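Local atomic coordinates of predicted acetyltransferase (Clostridium acetobutylicum, PDB entry 3MGD), a protein that binds acetyl-CoA and probably transfers its acetyl group to an acceptor that is not identified. Residues Ile63-Ile71 with Met105-Arg116. Sequence-based numbering, arbitrary orientation.
Sequences IATAAIAFI and MLDRLVNEAKER
Strand 63-71 and helix 105-115 run nearly parallel, 22° apart with their axes 8.5 Å from each other at closest approach, and Ala-66 sits across from Met-105 and Ile-68 across from Leu-109. The small Ala-66 lets the helix in close: its CB lies 3.5 Å from CB of Met-105, a selenomethionine whose chain bends at chi2 and chi3 and brings CE to 3.7 Å from the carbonyl O of Ala-64. One turn on, Leu-109 forks against the strand, CD1 meeting O of Ala-67 at 3.4 Å while CD2 packs on CG2 of Ile-68. The Ile-68 and Leu-109 side chains pass each other, running opposite ways; with CG1 anti to the backbone N (chi1 -175°), Ile-68 CD1 reaches O of Leu-109 and CB of Ala-113. Further along, Arg-116, described in one of its two conformers, sets CD over a face of the Phe-70 ring, a CH-pi contact 3.8 Å from the centroid; its guanidinium is shifted to the CZ rim, 18° from parallel. Glu-112 O lies in the guanidinium plane, accepting from NE and NH2 of Arg-116, which fixes the group's rotation. In this GNAT fold, strands 51-58 and 83-92 flank strand 61-72, Trp-54 NE1 hydrogen-bonded to Glu-112 OE2 and the acetyl-CoA-binding Met-90 and Thr-92 touching Ala-66 and Ala-64; helix 129-136 packs Tyr-133 and Tyr-136 on Leu-106, and Leu-149 of the second subunit packs on Ala-113.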
# COMPACT_ATOMS: atom_id res chain seq x y z
N ILE A 63 2.08 25.10 10.85
CA ILE A 63 2.56 24.50 12.08
C ILE A 63 2.61 22.97 11.99
O ILE A 63 3.52 22.34 12.54
CB ILE A 63 1.61 24.86 13.24
CG1 ILE A 63 1.60 26.37 13.46
CG2 ILE A 63 2.02 24.14 14.52
CD1 ILE A 63 2.95 26.93 13.85
N ALA A 64 1.62 22.37 11.32
CA ALA A 64 1.58 20.92 11.20
C ALA A 64 0.91 20.49 9.89
O ALA A 64 0.12 21.23 9.31
CB ALA A 64 0.89 20.29 12.40
N THR A 65 1.25 19.30 9.43
CA THR A 65 0.55 18.70 8.31
C THR A 65 0.21 17.26 8.68
O THR A 65 0.78 16.70 9.61
CB THR A 65 1.43 18.64 7.05
OG1 THR A 65 2.59 17.84 7.30
CG2 THR A 65 1.87 20.05 6.62
N ALA A 66 -0.72 16.66 7.92
CA ALA A 66 -1.08 15.25 8.09
C ALA A 66 -1.89 14.86 6.87
O ALA A 66 -2.82 15.57 6.50
CB ALA A 66 -1.91 15.06 9.34
N ALA A 67 -1.54 13.75 6.22
CA ALA A 67 -2.28 13.37 5.01
C ALA A 67 -2.79 11.94 5.04
O ALA A 67 -2.30 11.10 5.80
CB ALA A 67 -1.45 13.59 3.75
N ILE A 68 -3.79 11.67 4.21
CA ILE A 68 -4.26 10.31 4.03
C ILE A 68 -4.40 10.12 2.53
O ILE A 68 -4.95 10.99 1.84
CB ILE A 68 -5.58 10.04 4.80
CG1 ILE A 68 -5.98 8.56 4.70
CG2 ILE A 68 -6.72 10.99 4.34
CD1 ILE A 68 -6.99 8.13 5.75
N ALA A 69 -3.85 9.01 2.04
CA ALA A 69 -3.96 8.60 0.64
C ALA A 69 -4.88 7.39 0.56
O ALA A 69 -4.84 6.51 1.43
CB ALA A 69 -2.59 8.23 0.08
N PHE A 70 -5.71 7.33 -0.48
CA PHE A 70 -6.63 6.22 -0.63
C PHE A 70 -6.10 5.25 -1.66
O PHE A 70 -5.89 5.62 -2.82
CB PHE A 70 -8.03 6.73 -0.99
CG PHE A 70 -8.49 7.80 -0.07
CD1 PHE A 70 -8.78 7.51 1.25
CD2 PHE A 70 -8.58 9.11 -0.51
CE1 PHE A 70 -9.19 8.52 2.11
CE2 PHE A 70 -8.97 10.11 0.34
CZ PHE A 70 -9.28 9.81 1.65
N ILE A 71 -5.83 4.03 -1.22
CA ILE A 71 -5.13 3.06 -2.02
C ILE A 71 -6.00 1.81 -2.17
O ILE A 71 -6.74 1.46 -1.25
CB ILE A 71 -3.79 2.68 -1.36
CG1 ILE A 71 -2.91 3.92 -1.18
CG2 ILE A 71 -3.07 1.62 -2.18
CD1 ILE A 71 -2.50 4.55 -2.46
N MSE A 105 -4.96 15.49 14.46
CA MSE A 105 -4.91 15.29 13.01
C MSE A 105 -5.37 13.88 12.64
O MSE A 105 -6.11 13.70 11.67
CB MSE A 105 -3.50 15.51 12.47
CG MSE A 105 -3.05 16.95 12.39
SE MSE A 105 -4.14 17.96 11.13
CE MSE A 105 -2.79 19.22 10.48
N LEU A 106 -4.92 12.88 13.40
CA LEU A 106 -5.35 11.51 13.16
C LEU A 106 -6.88 11.41 13.18
O LEU A 106 -7.47 10.71 12.37
CB LEU A 106 -4.73 10.53 14.17
CG LEU A 106 -3.23 10.26 14.02
CD1 LEU A 106 -2.65 9.57 15.25
CD2 LEU A 106 -2.97 9.44 12.77
N ASP A 107 -7.53 12.13 14.11
CA ASP A 107 -9.00 12.13 14.15
C ASP A 107 -9.57 12.65 12.83
O ASP A 107 -10.54 12.09 12.31
CB ASP A 107 -9.56 12.98 15.30
CG ASP A 107 -9.26 12.40 16.68
OD1 ASP A 107 -9.10 11.16 16.81
OD2 ASP A 107 -9.21 13.18 17.65
N ARG A 108 -8.99 13.73 12.30
CA ARG A 108 -9.48 14.30 11.05
C ARG A 108 -9.27 13.34 9.89
O ARG A 108 -10.10 13.26 8.99
CB ARG A 108 -8.81 15.64 10.74
CG ARG A 108 -9.09 16.72 11.77
CD ARG A 108 -8.48 18.04 11.31
NE ARG A 108 -8.72 19.13 12.27
CZ ARG A 108 -9.80 19.91 12.27
NH1 ARG A 108 -10.76 19.74 11.37
NH2 ARG A 108 -9.91 20.87 13.18
N LEU A 109 -8.15 12.61 9.90
CA LEU A 109 -7.87 11.68 8.81
C LEU A 109 -8.79 10.47 8.85
O LEU A 109 -9.25 10.00 7.82
CB LEU A 109 -6.40 11.24 8.82
CG LEU A 109 -5.40 12.38 8.59
CD1 LEU A 109 -3.98 11.85 8.71
CD2 LEU A 109 -5.60 13.05 7.25
N VAL A 110 -9.07 9.97 10.05
CA VAL A 110 -10.03 8.90 10.22
C VAL A 110 -11.38 9.34 9.66
O VAL A 110 -12.08 8.56 9.02
CB VAL A 110 -10.15 8.51 11.71
CG1 VAL A 110 -11.46 7.78 11.98
CG2 VAL A 110 -8.94 7.66 12.11
N ASN A 111 -11.73 10.60 9.87
CA ASN A 111 -12.99 11.09 9.32
C ASN A 111 -13.00 11.09 7.78
O ASN A 111 -14.02 10.76 7.17
CB ASN A 111 -13.34 12.47 9.88
CG ASN A 111 -14.59 13.05 9.24
OD1 ASN A 111 -15.69 12.53 9.43
ND2 ASN A 111 -14.41 14.12 8.47
N GLU A 112 -11.88 11.45 7.15
CA GLU A 112 -11.79 11.41 5.69
C GLU A 112 -12.06 9.99 5.20
O GLU A 112 -12.72 9.78 4.17
CB GLU A 112 -10.42 11.87 5.18
CG GLU A 112 -10.08 13.32 5.52
CD GLU A 112 -11.00 14.33 4.86
OE1 GLU A 112 -11.56 14.03 3.78
OE2 GLU A 112 -11.15 15.44 5.43
N ALA A 113 -11.54 9.02 5.93
CA ALA A 113 -11.71 7.61 5.57
C ALA A 113 -13.17 7.17 5.65
O ALA A 113 -13.70 6.56 4.73
CB ALA A 113 -10.84 6.73 6.47
N LYS A 114 -13.82 7.49 6.76
CA LYS A 114 -15.21 7.10 6.97
C LYS A 114 -16.12 7.71 5.92
O LYS A 114 -17.05 7.07 5.44
CB LYS A 114 -15.67 7.56 8.35
CG LYS A 114 -15.05 6.83 9.51
CD LYS A 114 -15.72 7.28 10.80
CE LYS A 114 -15.33 6.40 11.96
NZ LYS A 114 -16.09 6.80 13.18
N GLU A 115 -15.86 8.96 5.56
CA GLU A 115 -16.71 9.64 4.57
C GLU A 115 -16.61 8.99 3.19
O GLU A 115 -17.44 9.22 2.31
CB GLU A 115 -16.35 11.13 4.52
CG GLU A 115 -16.92 11.94 5.70
CD GLU A 115 -18.45 12.03 5.67
OE1 GLU A 115 -18.99 12.60 4.70
OE2 GLU A 115 -19.11 11.51 6.61
N ARG A 116 -15.59 8.17 3.01
CA ARG A 116 -15.36 7.45 1.76
C ARG A 116 -15.59 5.95 1.92
O ARG A 116 -15.15 5.15 1.09
CB ARG A 116 -13.94 7.69 1.25
CG ARG A 116 -13.85 8.57 0.01
CD ARG A 116 -12.53 9.31 0.03
NE ARG A 116 -12.49 10.17 1.21
CZ ARG A 116 -12.46 11.49 1.18
NH1 ARG A 116 -12.43 12.14 0.03
NH2 ARG A 116 -12.44 12.17 2.32